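Two structures of putative rhamnosidase from Streptomyces avermitilis compared at one contact. The protein hydrolyses terminal non-reducing alpha-L-rhamnose residues from citrus flavonoids and gum arabic, and binds L-rhamnose through a calcium-dependent carbohydrate-binding module. Structure 1 is PDB 3W5N (chain A, 1.80 Å), residues Ser177-Tyr182 and Ala226-Val231; structure 2 is PDB 3W5M (chain B, 1.80 Å), residues Ser177-Tyr182 and Ala226-Val231. One frame, after least-squares fit of the local backbone (RMSD 0.09 Å); residues are numbered along the deposited sequences.

Structure 1 (3W5N); sequences SADNVY and ASNASV. With CA (calcium ion), chain C; RAM (alpha-L-rhamnopyranose), chain D.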
loop_
_atom_site.group_PDB
_atom_site.type_symbol
_atom_site.label_atom_id
_atom_site.label_comp_id
_atom_site.label_asym_id
_atom_site.label_seq_id
_atom_site.Cartn_x
_atom_site.Cartn_y
_atom_site.Cartn_z
ATOM N N SER A 177 3.131 -10.117 32.810
ATOM C CA SER A 177 2.101 -10.819 32.067
ATOM C C SER A 177 1.350 -11.707 33.055
ATOM O O SER A 177 1.917 -12.091 34.078
ATOM C CB SER A 177 2.745 -11.661 30.981
ATOM O OG SER A 177 1.765 -12.020 30.025
ATOM N N ALA A 178 0.086 -12.000 32.762
ATOM C CA ALA A 178 -0.678 -12.921 33.603
ATOM C C ALA A 178 -1.561 -13.814 32.757
ATOM O O ALA A 178 -2.139 -13.372 31.764
ATOM C CB ALA A 178 -1.540 -12.166 34.618
ATOM N N ASP A 179 -1.643 -15.073 33.174
ATOM C CA ASP A 179 -2.682 -15.986 32.768
ATOM C C ASP A 179 -3.696 -15.992 33.927
ATOM O O ASP A 179 -3.463 -16.680 34.929
ATOM C CB ASP A 179 -2.056 -17.381 32.563
ATOM C CG ASP A 179 -3.065 -18.421 32.148
ATOM O OD1 ASP A 179 -4.271 -18.133 32.217
ATOM O OD2 ASP A 179 -2.657 -19.529 31.736
ATOM N N ASN A 180 -4.817 -15.257 33.835
ATOM C CA ASN A 180 -5.267 -14.526 32.641
ATOM C C ASN A 180 -5.188 -13.003 32.677
ATOM O O ASN A 180 -4.977 -12.374 31.630
ATOM C CB ASN A 180 -6.712 -14.942 32.296
ATOM C CG ASN A 180 -6.774 -16.340 31.743
ATOM O OD1 ASN A 180 -7.098 -17.298 32.461
ATOM N ND2 ASN A 180 -6.411 -16.484 30.469
ATOM N N VAL A 181 -5.370 -12.401 33.851
ATOM C CA VAL A 181 -5.361 -10.929 33.964
ATOM C C VAL A 181 -4.738 -10.485 35.284
ATOM O O VAL A 181 -4.636 -11.287 36.224
ATOM C CB VAL A 181 -6.784 -10.305 33.840
ATOM C CG1 VAL A 181 -7.391 -10.570 32.464
ATOM C CG2 VAL A 181 -7.709 -10.786 34.955
ATOM N N TYR A 182 -4.319 -9.217 35.349
ATOM C CA TYR A 182 -3.658 -8.672 36.545
ATOM C C TYR A 182 -4.013 -7.200 36.777
ATOM O O TYR A 182 -4.509 -6.506 35.879
ATOM C CB TYR A 182 -2.134 -8.809 36.461
ATOM C CG TYR A 182 -1.550 -8.027 35.307
ATOM C CD1 TYR A 182 -1.174 -6.686 35.456
ATOM C CD2 TYR A 182 -1.398 -8.618 34.058
ATOM C CE1 TYR A 182 -0.669 -5.962 34.383
ATOM C CE2 TYR A 182 -0.885 -7.910 32.985
ATOM C CZ TYR A 182 -0.528 -6.585 33.152
ATOM O OH TYR A 182 -0.032 -5.912 32.072
ATOM N N ALA A 226 -4.350 -11.134 40.547
ATOM C CA ALA A 226 -4.409 -11.834 39.270
ATOM C C ALA A 226 -5.597 -12.761 39.287
ATOM O O ALA A 226 -5.928 -13.325 40.334
ATOM C CB ALA A 226 -3.129 -12.612 39.007
ATOM N N SER A 227 -6.245 -12.896 38.133
ATOM C CA SER A 227 -7.411 -13.749 38.024
ATOM C C SER A 227 -7.263 -14.744 36.889
ATOM O O SER A 227 -6.736 -14.425 35.811
ATOM C CB SER A 227 -8.684 -12.921 37.834
ATOM O OG SER A 227 -8.838 -11.976 38.874
ATOM N N ASN A 228 -7.746 -15.952 37.138
ATOM C CA ASN A 228 -7.799 -17.015 36.138
ATOM C C ASN A 228 -9.210 -17.048 35.547
ATOM O O ASN A 228 -10.186 -17.076 36.285
ATOM C CB ASN A 228 -7.470 -18.346 36.830
ATOM C CG ASN A 228 -7.268 -19.507 35.865
ATOM O OD1 ASN A 228 -7.051 -19.331 34.680
ATOM N ND2 ASN A 228 -7.305 -20.714 36.405
ATOM N N ALA A 229 -9.315 -17.062 34.221
ATOM C CA ALA A 229 -10.605 -16.844 33.550
ATOM C C ALA A 229 -11.542 -18.048 33.570
ATOM O O ALA A 229 -12.772 -17.901 33.491
ATOM C CB ALA A 229 -10.374 -16.396 32.124
ATOM N N SER A 230 -10.963 -19.234 33.649
ATOM C CA SER A 230 -11.729 -20.469 33.671
ATOM C C SER A 230 -10.861 -21.534 34.312
ATOM O O SER A 230 -9.647 -21.346 34.445
ATOM C CB SER A 230 -12.110 -20.890 32.246
ATOM O OG SER A 230 -10.967 -21.272 31.502
ATOM N N VAL A 231 -11.454 -22.668 34.682
ATOM C CA VAL A 231 -10.659 -23.787 35.199
ATOM C C VAL A 231 -9.618 -24.252 34.173
ATOM O O VAL A 231 -9.950 -24.584 33.028
ATOM C CB VAL A 231 -11.556 -24.965 35.640
ATOM C CG1 VAL A 231 -10.718 -26.099 36.195
ATOM C CG2 VAL A 231 -12.552 -24.493 36.680
HETATM CA CA CA C . -6.079 -19.559 32.550
HETATM C C1 RAM D . -5.585 -20.389 26.874
HETATM C C2 RAM D . -6.311 -19.487 27.875
HETATM C C3 RAM D . -6.197 -20.068 29.296
HETATM C C4 RAM D . -4.747 -20.310 29.687
HETATM C C5 RAM D . -4.073 -21.229 28.657
HETATM C C6 RAM D . -2.569 -21.374 28.897
HETATM O O1 RAM D . -6.338 -21.600 26.697
HETATM O O2 RAM D . -5.699 -18.195 27.794
HETATM O O3 RAM D . -6.820 -19.283 30.330
HETATM O O4 RAM D . -4.797 -20.831 31.037
HETATM O O5 RAM D . -4.254 -20.718 27.313
HETATM O O HOH W 1 -7.704 -21.356 32.444
#
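Asn-180 and Asn-228 meet at a calcium ion, the calcium-dependent L-rhamnose site of the CBM67 beta-sandwich, where strand 169-179 of one sheet passes through a cis peptide bond into strand 181-186 of the other. Asn-180 and Val-181 both donate their backbone N-H to Ser-227 O, a classic beta bulge. Along Asn-180, CB lies 3.6 Å from Ser-227 O and CG 3.4 Å from the calcium; OD1 binds the metal at 2.5 Å and accepts a hydrogen bond from Ala-229 N, above its carbonyl plane; ND2 donates to rhamnose O3 at 2.8 Å and weakly to O2. Asp-179 OD1, Asn-228 OD1, Pro-233 O, rhamnose O3 and O4 and water 1 complete the shell. Asn-228 ND2 bonds Gly-232 O and Pro-153 O. With CG anti to the backbone N (chi1 179°), Asp-179 has OD2 2.6 Å from rhamnose O4; Trp-292 NE1 donates to OD2.

How the two compare
Backbone bonds between the segments recur: Asn-180(A) N and Val-181(A) N share Ser-227(A) O, as Asn-180(B) N and Val-181(B) N share Ser-227(B) O. Ala-229(A) N reaches Asn-180(A) OD1 at 2.8 Å, as Ala-229(B) N does Asn-180(B) OD1. What differs is the bound group. Calcium is present in both, but rhamnose is modelled in structure 1 alone, its O3 and O4 both in the metal shell. In structure 2 water 3 stands at the place of O3 and water 2 at that of O4, so two waters fill the coordination positions of the two sugar hydroxyls. The side chains of Asp-179(A), Asn-180(A), Val-181(A), Ser-227(A) and Asn-228(A) and their counterparts keep their place within the error, the CA atoms that can be compared coincide, and water 1 matches water 4. This is consistent with calcium holding these groups alike with and without the sugar modelled. In packing, the rest of the sugar, beyond O3 and O4, lies beside Asp-179(A) and Asn-180(A) and has no counterpart among the waters modelled in structure 2.

Structure 2 (3W5M); sequences SADNVY and ASNASV. With CA (calcium ion), chain E.
A calcium ion joins Asn-180 to Asn-228 across the two segments, next to the cis peptide bond that precedes Asn-180. The backbone N-H groups of Asn-180 and Val-181 converge on Ser-227 O in a classic beta bulge. Taking Asn-180 outward, CB is 3.6 Å from Ser-227 O and CG 3.5 Å from the calcium; OD1 binds the metal at 2.6 Å and accepts a hydrogen bond from Ala-229 N, above its carbonyl plane; ND2 donates to water 3 at 3.1 Å. Asp-179 OD1, Asn-228 OD1, Pro-233 O and waters 2, 3 and 4 complete the shell. Asn-228 ND2 bonds Gly-232 O and Pro-153 O. Asp-179 holds CG anti to the backbone N (chi1 -176°), which sets OD2 where water 2 donates to it at 2.7 Å; Trp-292 NE1 donates to OD2. Calcium in this module is required for L-rhamnose binding.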
loop_
_atom_site.group_PDB
_atom_site.type_symbol
_atom_site.label_atom_id
_atom_site.label_comp_id
_atom_site.label_asym_id
_atom_site.label_seq_id
_atom_site.Cartn_x
_atom_site.Cartn_y
_atom_site.Cartn_z
ATOM N N SER B 177 3.183 -10.133 32.903
ATOM C CA SER B 177 2.179 -10.822 32.137
ATOM C C SER B 177 1.374 -11.721 33.081
ATOM O O SER B 177 1.901 -12.136 34.112
ATOM C CB SER B 177 2.879 -11.689 31.086
ATOM O OG SER B 177 1.929 -12.211 30.168
ATOM N N ALA B 178 0.119 -12.028 32.739
ATOM C CA ALA B 178 -0.612 -13.007 33.558
ATOM C C ALA B 178 -1.525 -13.842 32.702
ATOM O O ALA B 178 -2.082 -13.350 31.730
ATOM C CB ALA B 178 -1.426 -12.325 34.656
ATOM N N ASP B 179 -1.655 -15.100 33.092
ATOM C CA ASP B 179 -2.729 -15.966 32.646
ATOM C C ASP B 179 -3.764 -15.969 33.793
ATOM O O ASP B 179 -3.573 -16.699 34.769
ATOM C CB ASP B 179 -2.134 -17.371 32.462
ATOM C CG ASP B 179 -3.149 -18.378 31.902
ATOM O OD1 ASP B 179 -4.345 -18.113 32.016
ATOM O OD2 ASP B 179 -2.744 -19.438 31.403
ATOM N N ASN B 180 -4.859 -15.190 33.728
ATOM C CA ASN B 180 -5.294 -14.423 32.556
ATOM C C ASN B 180 -5.182 -12.918 32.639
ATOM O O ASN B 180 -4.937 -12.269 31.617
ATOM C CB ASN B 180 -6.753 -14.773 32.230
ATOM C CG ASN B 180 -6.885 -16.200 31.770
ATOM O OD1 ASN B 180 -7.232 -17.091 32.555
ATOM N ND2 ASN B 180 -6.522 -16.445 30.509
ATOM N N VAL B 181 -5.378 -12.356 33.830
ATOM C CA VAL B 181 -5.313 -10.888 33.974
ATOM C C VAL B 181 -4.659 -10.475 35.287
ATOM O O VAL B 181 -4.551 -11.290 36.221
ATOM C CB VAL B 181 -6.711 -10.210 33.906
ATOM C CG1 VAL B 181 -7.341 -10.363 32.524
ATOM C CG2 VAL B 181 -7.643 -10.721 35.004
ATOM N N TYR B 182 -4.261 -9.205 35.371
ATOM C CA TYR B 182 -3.578 -8.696 36.560
ATOM C C TYR B 182 -3.942 -7.231 36.825
ATOM O O TYR B 182 -4.419 -6.530 35.928
ATOM C CB TYR B 182 -2.062 -8.857 36.431
ATOM C CG TYR B 182 -1.481 -8.073 35.279
ATOM C CD1 TYR B 182 -1.200 -6.717 35.409
ATOM C CD2 TYR B 182 -1.244 -8.679 34.046
ATOM C CE1 TYR B 182 -0.694 -5.982 34.347
ATOM C CE2 TYR B 182 -0.726 -7.954 32.979
ATOM C CZ TYR B 182 -0.449 -6.602 33.141
ATOM O OH TYR B 182 0.047 -5.880 32.081
ATOM N N ALA B 226 -4.492 -11.085 40.546
ATOM C CA ALA B 226 -4.476 -11.785 39.276
ATOM C C ALA B 226 -5.662 -12.722 39.276
ATOM O O ALA B 226 -6.001 -13.297 40.316
ATOM C CB ALA B 226 -3.179 -12.563 39.104
ATOM N N SER B 227 -6.280 -12.887 38.106
ATOM C CA SER B 227 -7.479 -13.714 37.996
ATOM C C SER B 227 -7.323 -14.757 36.907
ATOM O O SER B 227 -6.773 -14.481 35.831
ATOM C CB SER B 227 -8.715 -12.852 37.730
ATOM O OG SER B 227 -8.886 -11.928 38.799
ATOM N N ASN B 228 -7.814 -15.957 37.187
ATOM C CA ASN B 228 -7.840 -17.016 36.176
ATOM C C ASN B 228 -9.258 -17.059 35.631
ATOM O O ASN B 228 -10.215 -17.102 36.414
ATOM C CB ASN B 228 -7.460 -18.341 36.831
ATOM C CG ASN B 228 -7.362 -19.507 35.840
ATOM O OD1 ASN B 228 -7.202 -19.323 34.640
ATOM N ND2 ASN B 228 -7.444 -20.723 36.371
ATOM N N ALA B 229 -9.392 -17.037 34.304
ATOM C CA ALA B 229 -10.701 -16.846 33.640
ATOM C C ALA B 229 -11.583 -18.089 33.610
ATOM O O ALA B 229 -12.821 -18.004 33.525
ATOM C CB ALA B 229 -10.492 -16.322 32.232
ATOM N N SER B 230 -10.958 -19.253 33.667
ATOM C CA SER B 230 -11.687 -20.501 33.677
ATOM C C SER B 230 -10.795 -21.565 34.294
ATOM O O SER B 230 -9.585 -21.366 34.431
ATOM C CB SER B 230 -12.058 -20.896 32.246
ATOM O OG SER B 230 -10.877 -21.063 31.495
ATOM N N VAL B 231 -11.378 -22.700 34.654
ATOM C CA VAL B 231 -10.601 -23.791 35.220
ATOM C C VAL B 231 -9.561 -24.255 34.202
ATOM O O VAL B 231 -9.895 -24.602 33.061
ATOM C CB VAL B 231 -11.510 -24.960 35.671
ATOM C CG1 VAL B 231 -10.681 -26.153 36.127
ATOM C CG2 VAL B 231 -12.422 -24.511 36.796
HETATM CA CA CA E . -6.169 -19.491 32.554
HETATM O O HOH W 2 -4.933 -20.760 30.614
HETATM O O HOH W 3 -7.195 -19.423 30.175
HETATM O O HOH W 4 -7.619 -21.418 32.409
#